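Local coordinates for protein HTH-type transcriptional regulator mcbR (Escherichia coli UMEA 3718-1, PDB 4P9F) that represses McbA expression by binding its promoter, so preventing excess colanic acid and mucoid growth, and is important for biofilm formation, at residues A[81-84]-A[85-89]; A[99-102]-A[103-107]; A[119-122]-A[123-126]. All blocks are in the same frame, centred on the assembly; numbering follows the deposited sequence.

Three local helical arrangements follow one another along the helical C-terminal FCD domain, which in GntR regulators of this type usually binds effectors. Contact 1 (81-89) lies in the middle of helix 73-95, where it packs inside the domain and also reaches the second subunit. Contact 2 (99-107) starts the next helix, 100-119, and contact 3 (119-126) is the turn that ends that helix and starts helix 122-138. Their centres stand 22 to 25 Å apart and none touches another; contacts 1 and 3 lie on opposite sides of the chain's centre. Contacts 2 and 3 mark helix boundaries, whereas contact 1 lies within a helix that touches both the interior of its own subunit and the second subunit.

Contact 1: residues A[81-84]-A[85-89]; sequences RIRY and ELELM
R83 and E87, one helical turn apart, join in a salt bridge in which NH1 of R83 stands 2.8 Å from OE2 of E87. The carboxylate oxygen lies at the edge of the guanidinium, in its plane, while NH1 reaches OE2 on the syn side but somewhat out of the carboxylate plane; the two planes are turned 38° apart. R83 places CG between its own N and carbonyl carbon (chi1 73°), then runs extended to NE, laying its CB, CG and CD alongside the same oxygen. The grip on E87 is shared: OE1 bonds to Y137 OH and forms a salt bridge with R133, and OE2 also accepts from W153 NE1, so several donors hold this buried carboxylate and would be expected to stabilise its charge. On the next face of the helix Y84 swings its ring beside its carbonyl carbon (chi1 179°), and L88 CD1 makes a CH-pi contact over one face, 3.6 Å from the ring centroid but displaced toward CZ, 3.3 Å away. E85 OE2 approaches the ring edge instead, 3.5 Å from Y84 CD2, its carboxylate plane steeply inclined to the ring; a water donates to both this oxygen and R81 O. I82 and L86 lie side by side, CG2 to CD1 4.0 Å, against L152 of helix 143-156. Beyond them, I82 packs on L145 of the second subunit and E85 on its M89. Such i to i+4 pairing is the alpha-helical pattern, here on an FCD-domain helix facing helices 143-156 and 191-210 and the second subunit.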
# COMPACT_ATOMS: atom_id res chain seq x y z
N ARG A 81 0.89 1.09 12.47
CA ARG A 81 0.63 2.53 12.40
C ARG A 81 0.03 2.90 11.05
O ARG A 81 -0.92 3.69 10.99
CB ARG A 81 1.92 3.32 12.66
CG ARG A 81 2.44 3.14 14.06
CD ARG A 81 3.80 3.80 14.25
NE ARG A 81 3.69 5.24 14.25
CZ ARG A 81 4.67 6.05 14.62
NH1 ARG A 81 5.83 5.54 15.02
NH2 ARG A 81 4.50 7.37 14.60
N ILE A 82 0.55 2.32 9.98
CA ILE A 82 0.03 2.59 8.65
C ILE A 82 -1.39 2.04 8.52
O ILE A 82 -2.31 2.75 8.10
CB ILE A 82 0.91 1.98 7.54
CG1 ILE A 82 2.34 2.53 7.61
CG2 ILE A 82 0.30 2.28 6.16
CD1 ILE A 82 3.35 1.77 6.74
N ARG A 83 -1.60 0.79 8.87
CA ARG A 83 -2.90 0.18 8.64
C ARG A 83 -3.95 0.74 9.59
O ARG A 83 -5.14 0.70 9.29
CB ARG A 83 -2.81 -1.32 8.78
CG ARG A 83 -2.66 -1.79 10.21
CD ARG A 83 -2.45 -3.28 10.19
NE ARG A 83 -2.40 -3.87 11.53
CZ ARG A 83 -3.43 -4.44 12.14
NH1 ARG A 83 -4.62 -4.51 11.54
NH2 ARG A 83 -3.26 -4.95 13.35
N TYR A 84 -3.51 1.25 10.73
CA TYR A 84 -4.43 1.91 11.64
C TYR A 84 -5.22 2.99 10.90
O TYR A 84 -6.44 2.94 10.87
CB TYR A 84 -3.67 2.52 12.82
CG TYR A 84 -4.54 3.24 13.82
CD1 TYR A 84 -5.18 2.56 14.86
CD2 TYR A 84 -4.72 4.61 13.73
CE1 TYR A 84 -5.97 3.25 15.79
CE2 TYR A 84 -5.51 5.30 14.65
CZ TYR A 84 -6.13 4.62 15.68
OH TYR A 84 -6.90 5.33 16.57
N GLU A 85 -4.51 3.91 10.25
CA GLU A 85 -5.18 4.97 9.50
C GLU A 85 -6.02 4.45 8.35
O GLU A 85 -7.14 4.92 8.14
CB GLU A 85 -4.18 6.00 8.97
CG GLU A 85 -3.37 6.66 10.05
CD GLU A 85 -4.22 7.49 11.01
OE1 GLU A 85 -5.29 7.98 10.59
OE2 GLU A 85 -3.81 7.65 12.17
N LEU A 86 -5.50 3.47 7.62
CA LEU A 86 -6.19 2.99 6.43
C LEU A 86 -7.47 2.23 6.77
O LEU A 86 -8.49 2.40 6.11
CB LEU A 86 -5.27 2.10 5.60
CG LEU A 86 -4.02 2.81 5.06
CD1 LEU A 86 -3.18 1.91 4.13
CD2 LEU A 86 -4.37 4.14 4.38
N GLU A 87 -7.40 1.38 7.80
CA GLU A 87 -8.55 0.56 8.16
C GLU A 87 -9.67 1.41 8.80
O GLU A 87 -10.85 1.17 8.55
CB GLU A 87 -8.11 -0.58 9.10
CG GLU A 87 -7.19 -1.61 8.38
CD GLU A 87 -6.93 -2.87 9.20
OE1 GLU A 87 -7.89 -3.44 9.78
OE2 GLU A 87 -5.78 -3.29 9.28
N LEU A 88 -9.30 2.41 9.59
CA LEU A 88 -10.27 3.32 10.17
C LEU A 88 -10.93 4.15 9.06
O LEU A 88 -12.12 4.47 9.12
CB LEU A 88 -9.61 4.23 11.20
CG LEU A 88 -9.18 3.53 12.50
CD1 LEU A 88 -8.70 4.54 13.54
CD2 LEU A 88 -10.29 2.69 13.05
N MSE A 89 -10.14 4.52 8.05
CA MSE A 89 -10.68 5.23 6.90
C MSE A 89 -11.65 4.34 6.13
O MSE A 89 -12.74 4.78 5.74
CB MSE A 89 -9.55 5.70 5.96
CG MSE A 89 -10.03 6.45 4.72
SE MSE A 89 -8.55 6.72 3.41
CE MSE A 89 -7.04 6.57 4.63
O HOH W 1 -1.38 5.69 13.04

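Contact 2: residues A[99-102]-A[103-107]; sequences TPQD and LAELQ
The backbone N-H of L103 bonds to T99 O, N to O 3.0 Å, closing the first turn of helix 100-119. Its side chain leans over that same oxygen, CG to T99 O 3.4 Å, and packs on L183 and K187 of helix 177-187. A104 follows with a bond from its N-H to P100 O, its methyl resting over the same carbonyl. The same first turn carries a capping box: D102 N donates to T99 OG1 at 2.9 Å, and T99 N returns the bond to D102 OD2, also at 2.9 Å, so that the N-cap threonine and the aspartate hold each other across the helix start. T99 N meets OD2 on its anti side and well out of the carboxylate plane; R139 NE also forms a salt bridge with this oxygen, which ties the helix start to the segment just after helix 122-138. E105 bonds through its N-H to Q101 O and by its side chain to the same glutamine, Q101 NE2 reaching E105 OE2 at 3.1 Å. The oxygen lies near the amide plane of Q101, yet the donor meets the carboxylate from its anti side, 33° out of plane, and the two flat groups stand 71° apart. Q101 bends at chi2 (53°) to carry NE2 forward by one turn, against E105 CG. L106, whose N-H bonds to D102 O, N to O 2.9 Å, buries its side chain among F132, A135 and I136 of helix 122-138.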
# COMPACT_ATOMS: atom_id res chain seq x y z
N THR A 99 -25.65 -2.36 3.26
CA THR A 99 -27.06 -2.71 3.07
C THR A 99 -27.54 -3.66 4.16
O THR A 99 -26.70 -4.23 4.87
CB THR A 99 -27.29 -3.36 1.68
OG1 THR A 99 -26.65 -4.64 1.65
CG2 THR A 99 -26.71 -2.49 0.58
N PRO A 100 -28.87 -3.86 4.31
CA PRO A 100 -29.33 -4.91 5.22
C PRO A 100 -28.72 -6.27 4.86
O PRO A 100 -28.41 -7.07 5.74
CB PRO A 100 -30.85 -4.92 5.01
CG PRO A 100 -31.17 -3.52 4.66
CD PRO A 100 -29.99 -3.01 3.85
N GLN A 101 -28.54 -6.51 3.56
CA GLN A 101 -27.93 -7.74 3.09
C GLN A 101 -26.46 -7.84 3.52
O GLN A 101 -26.00 -8.90 3.94
CB GLN A 101 -28.05 -7.85 1.57
CG GLN A 101 -27.43 -9.10 0.99
CD GLN A 101 -27.93 -10.36 1.67
OE1 GLN A 101 -29.13 -10.51 1.93
NE2 GLN A 101 -27.01 -11.27 1.96
N ASP A 102 -25.74 -6.73 3.42
CA ASP A 102 -24.34 -6.68 3.87
C ASP A 102 -24.27 -7.04 5.35
O ASP A 102 -23.47 -7.87 5.77
CB ASP A 102 -23.74 -5.29 3.64
CG ASP A 102 -23.52 -4.97 2.17
OD1 ASP A 102 -23.22 -5.90 1.38
OD2 ASP A 102 -23.62 -3.77 1.80
N LEU A 103 -25.13 -6.39 6.14
CA LEU A 103 -25.16 -6.58 7.59
C LEU A 103 -25.53 -8.01 7.96
O LEU A 103 -25.00 -8.56 8.93
CB LEU A 103 -26.15 -5.59 8.22
CG LEU A 103 -25.74 -4.11 8.08
CD1 LEU A 103 -26.88 -3.17 8.48
CD2 LEU A 103 -24.49 -3.85 8.90
N ALA A 104 -26.42 -8.61 7.18
CA ALA A 104 -26.83 -9.99 7.40
C ALA A 104 -25.63 -10.94 7.24
O ALA A 104 -25.41 -11.81 8.08
CB ALA A 104 -27.96 -10.38 6.45
N GLU A 105 -24.85 -10.74 6.17
CA GLU A 105 -23.64 -11.53 5.93
C GLU A 105 -22.52 -11.27 6.95
O GLU A 105 -21.74 -12.17 7.26
CB GLU A 105 -23.10 -11.26 4.51
CG GLU A 105 -24.03 -11.72 3.38
CD GLU A 105 -23.47 -11.46 1.98
OE1 GLU A 105 -22.34 -10.93 1.87
OE2 GLU A 105 -24.16 -11.79 1.00
N LEU A 106 -22.44 -10.04 7.47
CA LEU A 106 -21.46 -9.75 8.52
C LEU A 106 -21.84 -10.50 9.80
O LEU A 106 -20.98 -11.06 10.48
CB LEU A 106 -21.36 -8.24 8.78
CG LEU A 106 -20.67 -7.42 7.69
CD1 LEU A 106 -20.74 -5.93 7.99
CD2 LEU A 106 -19.21 -7.86 7.55
N GLN A 107 -23.14 -10.54 10.08
CA GLN A 107 -23.64 -11.29 11.23
C GLN A 107 -23.30 -12.78 11.11
O GLN A 107 -22.91 -13.42 12.09
CB GLN A 107 -25.15 -11.10 11.37
CG GLN A 107 -25.77 -11.82 12.56
CD GLN A 107 -25.25 -11.32 13.89
OE1 GLN A 107 -25.21 -10.11 14.14
NE2 GLN A 107 -24.86 -12.24 14.76

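Contact 3: residues A[119-122]-A[123-126]; sequences KGDM and EQII
Two weak bonds meet at D121 OD1, one from Q124 N at 3.4 Å and one from a water, which in turn accepts from E123 N at 2.8 Å. D121 is thus the N-cap of helix 122-138, and it also takes part in the Schellman motif that ends helix 100-119, in which G120, with positive phi (76°), is the C-prime residue. D121 serves both motifs: its N closes the Schellman motif on A116 O, and its carboxylate caps the next helix. The carboxylate reaches forward to the first turn of that helix, CG standing anti to the N of D121 (chi1 -165°), and the aliphatic CB and CG of Q124 lie alongside it, OD2 to Q124 CG 3.5 Å. The N-H of I125 meanwhile bonds to D121 O, N to O 3.0 Å, and I125 turns CG1 over that oxygen while its side chain packs on L113 and A116 of helix 100-119. M122, a selenomethionine, starts the buried side of the helix, bent at chi2 and chi3 and in contact with Y164, I167 and P169. Its CG touches I126 CD1 across a distance of 4.0 Å.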
# COMPACT_ATOMS: atom_id res chain seq x y z
N LYS A 119 -14.49 -24.02 18.98
CA LYS A 119 -13.87 -25.23 18.46
C LYS A 119 -12.36 -25.22 18.72
O LYS A 119 -11.71 -26.26 18.64
CB LYS A 119 -14.14 -25.35 16.95
CG LYS A 119 -15.60 -25.65 16.61
CD LYS A 119 -15.88 -25.47 15.11
CE LYS A 119 -14.90 -26.23 14.24
NZ LYS A 119 -15.09 -25.91 12.79
N GLY A 120 -11.81 -24.04 19.02
CA GLY A 120 -10.38 -23.91 19.25
C GLY A 120 -9.57 -23.94 17.96
O GLY A 120 -8.39 -24.32 17.96
N ASP A 121 -10.20 -23.55 16.86
CA ASP A 121 -9.56 -23.54 15.55
C ASP A 121 -8.86 -22.21 15.27
O ASP A 121 -9.48 -21.25 14.81
CB ASP A 121 -10.59 -23.85 14.46
CG ASP A 121 -9.96 -24.21 13.14
OD1 ASP A 121 -8.79 -23.83 12.90
OD2 ASP A 121 -10.63 -24.89 12.34
N MSE A 122 -7.56 -22.15 15.54
CA MSE A 122 -6.88 -20.87 15.51
C MSE A 122 -6.83 -20.31 14.10
O MSE A 122 -6.99 -19.11 13.91
CB MSE A 122 -5.47 -20.97 16.08
CG MSE A 122 -4.68 -19.65 15.97
SE MSE A 122 -5.45 -18.22 17.04
CE MSE A 122 -4.76 -18.78 18.76
N GLU A 123 -6.62 -21.17 13.11
CA GLU A 123 -6.53 -20.70 11.73
C GLU A 123 -7.85 -20.07 11.26
O GLU A 123 -7.85 -19.02 10.62
CB GLU A 123 -6.12 -21.84 10.81
CG GLU A 123 -5.99 -21.39 9.37
CD GLU A 123 -5.64 -22.53 8.44
OE1 GLU A 123 -5.43 -23.66 8.93
OE2 GLU A 123 -5.58 -22.31 7.21
N GLN A 124 -8.96 -20.71 11.61
CA GLN A 124 -10.29 -20.22 11.27
C GLN A 124 -10.62 -18.93 11.99
O GLN A 124 -11.24 -18.04 11.42
CB GLN A 124 -11.32 -21.30 11.60
CG GLN A 124 -11.66 -22.17 10.41
CD GLN A 124 -12.34 -21.38 9.30
OE1 GLN A 124 -11.69 -20.84 8.39
NE2 GLN A 124 -13.67 -21.31 9.37
N ILE A 125 -10.18 -18.80 13.24
CA ILE A 125 -10.32 -17.54 13.97
C ILE A 125 -9.61 -16.40 13.22
O ILE A 125 -10.15 -15.31 13.02
CB ILE A 125 -9.70 -17.64 15.39
CG1 ILE A 125 -10.50 -18.61 16.26
CG2 ILE A 125 -9.61 -16.24 16.04
CD1 ILE A 125 -9.91 -18.80 17.62
N ILE A 126 -8.38 -16.67 12.83
CA ILE A 126 -7.61 -15.67 12.11
C ILE A 126 -8.27 -15.36 10.77
O ILE A 126 -8.48 -14.20 10.43
CB ILE A 126 -6.17 -16.15 11.92
CG1 ILE A 126 -5.49 -16.24 13.29
CG2 ILE A 126 -5.41 -15.21 11.02
CD1 ILE A 126 -4.09 -16.83 13.26
O HOH W 2 -5.52 -23.67 13.56